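Local atomic coordinates of 83aa long hypothetical transcriptional regulator asnC (Sulfolobus tokodaii, PDB entry 2ZBC), a protein that binds isoleucine as a stand-alone RAM module, the ligand-binding domain of Lrp/AsnC regulators, and is probably involved in regulating transcription. Residues V6-D11 / P64-T69. Numbering follows the deposited sequence.
Sequences VLINTD and PKVRST. With ILE (isoleucine), chain I.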
ATOM      1  N   VAL A   6       5.120  11.037  13.243  1.00 12.48           N
ATOM      2  CA  VAL A   6       4.346   9.829  13.369  1.00 13.13           C
ATOM      3  C   VAL A   6       2.997  10.014  12.683  1.00 14.36           C
ATOM      4  O   VAL A   6       2.282  10.968  12.969  1.00 16.34           O
ATOM      5  CB  VAL A   6       4.118   9.455  14.842  1.00 12.82           C
ATOM      6  CG1 VAL A   6       3.414   8.148  14.955  1.00 11.34           C
ATOM      7  CG2 VAL A   6       5.479   9.363  15.596  1.00 13.71           C
ATOM      8  N   LEU A   7       2.686   9.117  11.767  1.00 14.56           N
ATOM      9  CA  LEU A   7       1.409   9.134  11.058  1.00 13.72           C
ATOM     10  C   LEU A   7       0.455   8.157  11.795  1.00 13.34           C
ATOM     11  O   LEU A   7       0.776   6.965  11.987  1.00 13.39           O
ATOM     12  CB  LEU A   7       1.581   8.703   9.599  1.00 15.09           C
ATOM     13  CG  LEU A   7       2.670   9.490   8.835  1.00 15.39           C
ATOM     14  CD1 LEU A   7       2.956   8.917   7.495  1.00 16.09           C
ATOM     15  CD2 LEU A   7       2.245  10.946   8.757  1.00 15.98           C
ATOM     16  N   ILE A   8      -0.680   8.651  12.248  1.00 13.05           N
ATOM     17  CA  ILE A   8      -1.551   7.832  13.098  1.00 13.00           C
ATOM     18  C   ILE A   8      -2.824   7.544  12.329  1.00 13.13           C
ATOM     19  O   ILE A   8      -3.369   8.452  11.712  1.00 12.46           O
ATOM     20  CB  ILE A   8      -1.854   8.601  14.361  1.00 12.55           C
ATOM     21  CG1 ILE A   8      -0.565   8.847  15.174  1.00 13.07           C
ATOM     22  CG2 ILE A   8      -2.769   7.819  15.248  1.00 14.39           C
ATOM     23  CD1 ILE A   8      -0.815   9.756  16.342  1.00 11.65           C
ATOM     24  N   ASN A   9      -3.326   6.311  12.410  1.00 13.00           N
ATOM     25  CA  ASN A   9      -4.676   5.984  11.968  1.00 12.62           C
ATOM     26  C   ASN A   9      -5.419   5.653  13.199  1.00 12.64           C
ATOM     27  O   ASN A   9      -4.921   4.880  14.054  1.00 12.79           O
ATOM     28  CB  ASN A   9      -4.769   4.798  10.978  1.00 13.64           C
ATOM     29  CG  ASN A   9      -4.438   5.229   9.533  1.00 16.65           C
ATOM     30  OD1 ASN A   9      -5.339   5.515   8.663  1.00 18.57           O
ATOM     31  ND2 ASN A   9      -3.154   5.249   9.259  1.00 16.35           N
ATOM     32  N   THR A  10      -6.650   6.157  13.279  1.00 11.56           N
ATOM     33  CA  THR A  10      -7.511   5.880  14.447  1.00 12.48           C
ATOM     34  C   THR A  10      -8.639   4.914  14.049  1.00 14.26           C
ATOM     35  O   THR A  10      -8.837   4.667  12.874  1.00 12.54           O
ATOM     36  CB  THR A  10      -8.169   7.157  14.981  1.00 12.59           C
ATOM     37  OG1 THR A  10      -9.037   7.749  14.005  1.00 12.36           O
ATOM     38  CG2 THR A  10      -7.131   8.220  15.263  1.00 14.79           C
ATOM     39  N   ASP A  11      -9.343   4.361  15.054  1.00 16.11           N
ATOM     40  CA  ASP A  11     -10.634   3.714  14.819  1.00 19.86           C
ATOM     41  C   ASP A  11     -11.508   4.730  14.091  1.00 20.87           C
ATOM     42  O   ASP A  11     -11.342   5.983  14.240  1.00 20.30           O
ATOM     43  CB  ASP A  11     -11.313   3.322  16.114  1.00 21.39           C
ATOM     44  CG  ASP A  11     -10.618   2.187  16.792  1.00 26.78           C
ATOM     45  OD1 ASP A  11      -9.791   1.481  16.156  1.00 29.94           O
ATOM     46  OD2 ASP A  11     -10.885   1.951  17.975  1.00 30.20           O
ATOM     47  N   PRO A  64      -6.563   5.087  23.711  1.00 15.07           N
ATOM     48  CA  PRO A  64      -7.882   4.703  23.150  1.00 15.41           C
ATOM     49  C   PRO A  64      -8.084   5.246  21.779  1.00 15.01           C
ATOM     50  O   PRO A  64      -7.876   6.420  21.491  1.00 14.46           O
ATOM     51  CB  PRO A  64      -8.876   5.352  24.107  1.00 15.41           C
ATOM     52  CG  PRO A  64      -8.098   5.384  25.462  1.00 17.49           C
ATOM     53  CD  PRO A  64      -6.696   5.757  25.005  1.00 16.14           C
ATOM     54  N   LYS A  65      -8.412   4.314  20.910  1.00 17.01           N
ATOM     55  CA  LYS A  65      -8.865   4.546  19.543  1.00 16.73           C
ATOM     56  C   LYS A  65      -7.704   4.744  18.624  1.00 16.73           C
ATOM     57  O   LYS A  65      -7.927   4.976  17.451  1.00 18.98           O
ATOM     58  CB  LYS A  65      -9.901   5.688  19.470  1.00 16.81           C
ATOM     59  CG  LYS A  65     -11.092   5.439  20.463  1.00 19.79           C
ATOM     60  CD  LYS A  65     -12.386   6.203  20.088  1.00 20.71           C
ATOM     61  CE  LYS A  65     -13.570   5.799  20.964  1.00 22.99           C
ATOM     62  NZ  LYS A  65     -14.640   6.857  20.921  1.00 24.96           N
ATOM     63  N   VAL A  66      -6.451   4.596  19.083  1.00 14.67           N
ATOM     64  CA  VAL A  66      -5.380   4.509  18.100  1.00 14.89           C
ATOM     65  C   VAL A  66      -5.361   3.083  17.512  1.00 13.23           C
ATOM     66  O   VAL A  66      -5.248   2.079  18.196  1.00 12.69           O
ATOM     67  CB  VAL A  66      -3.988   4.965  18.721  1.00 14.83           C
ATOM     68  CG1 VAL A  66      -2.885   4.583  17.896  1.00 17.52           C
ATOM     69  CG2 VAL A  66      -4.018   6.398  18.955  1.00 12.70           C
ATOM     70  N   ARG A  67      -5.367   3.015  16.209  1.00 14.61           N
ATOM     71  CA  ARG A  67      -5.308   1.754  15.526  1.00 14.77           C
ATOM     72  C   ARG A  67      -3.895   1.355  15.044  1.00 15.20           C
ATOM     73  O   ARG A  67      -3.390   0.189  15.246  1.00 15.06           O
ATOM     74  CB  ARG A  67      -6.227   1.834  14.315  1.00 16.01           C
ATOM     75  CG  ARG A  67      -6.209   0.602  13.467  1.00 20.43           C
ATOM     76  CD  ARG A  67      -7.042   0.792  12.170  1.00 25.84           C
ATOM     77  NE  ARG A  67      -8.460   0.787  12.498  1.00 30.52           N
ATOM     78  CZ  ARG A  67      -9.448   1.106  11.638  1.00 28.29           C
ATOM     79  NH1 ARG A  67      -9.148   1.532  10.400  1.00 22.01           N
ATOM     80  NH2 ARG A  67     -10.714   1.047  12.066  1.00 27.22           N
ATOM     81  N   SER A  68      -3.290   2.285  14.346  1.00 14.78           N
ATOM     82  CA  SER A  68      -1.938   2.076  13.839  1.00 13.15           C
ATOM     83  C   SER A  68      -1.136   3.359  13.874  1.00 13.58           C
ATOM     84  O   SER A  68      -1.680   4.487  13.940  1.00 12.49           O
ATOM     85  CB  SER A  68      -2.054   1.473  12.442  1.00 14.09           C
ATOM     86  OG  SER A  68      -2.517   2.371  11.515  1.00 20.13           O
ATOM     87  N   THR A  69       0.178   3.178  13.863  1.00 12.68           N
ATOM     88  CA  THR A  69       1.137   4.298  13.731  1.00 13.56           C
ATOM     89  C   THR A  69       2.253   3.898  12.768  1.00 13.18           C
ATOM     90  O   THR A  69       2.680   2.726  12.736  1.00 12.92           O
ATOM     91  CB  THR A  69       1.724   4.699  15.082  1.00 14.04           C
ATOM     92  OG1 THR A  69       2.517   3.611  15.596  1.00 13.78           O
ATOM     93  CG2 THR A  69       0.681   4.978  16.114  1.00 12.54           C
TER
HETATM   94  N   ILE I  84       6.377   0.319  13.721  1.00 10.53           N
HETATM   95  CA  ILE I  84       5.633   1.208  14.666  1.00 11.76           C
HETATM   96  C   ILE I  84       5.784   2.705  14.320  1.00 12.28           C
HETATM   97  O   ILE I  84       6.601   2.971  13.392  1.00 12.22           O
HETATM   98  CB  ILE I  84       6.116   0.985  16.088  1.00 11.01           C
HETATM   99  CG1 ILE I  84       7.508   1.564  16.314  1.00 12.92           C
HETATM  100  CG2 ILE I  84       6.238  -0.490  16.337  1.00 13.71           C
HETATM  101  CD1 ILE I  84       8.001   1.290  17.692  1.00 14.08           C
HETATM  102  OXT ILE I  84       5.089   3.568  14.964  1.00 13.86           O
HETATM  103  O   HOH W   1      -0.632   4.416  10.584  1.00 25.39           O
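A classic beta bulge interrupts the antiparallel pairing of strands 3-10 and 66-75 in this RAM-domain sheet: Arg67 and Ser68 both face Asn9. The carbonyl of Asn9 accepts two backbone N-H groups, from Arg67 N at 2.9 Å and from Ser68 N at 3.1 Å, the latter nearly straight (171°) and on a lone pair. Arg67, at the bulge, has CG anti to its backbone N and then bends at chi3 (-73°), which lays the guanidinium over Thr10 O, 3.8 Å from CZ. Its NH1 reaches on to the backbone O of Arg67 in a neighbouring subunit. Asp11 OD1 makes a long salt bridge to Arg67 NE at 4.0 Å, the carboxylate and guanidinium planes 45° apart, while OD2 lies 3.6 Å from Lys65 CA. Asp11 N bonds to Lys65 O, keeping the two backbone segments paired past the bulge; Lys65 itself runs out extended to a salt bridge with Glu17. An alanine at Asp11 would remove the carboxylate and probably cost the Arg67 guanidinium one long-range anchor, along with the OD2 contact on Lys65. Further along strand 66-75, in the isoleucine pocket, Thr69 OG1 donates to the ligand's OXT at 2.6 Å.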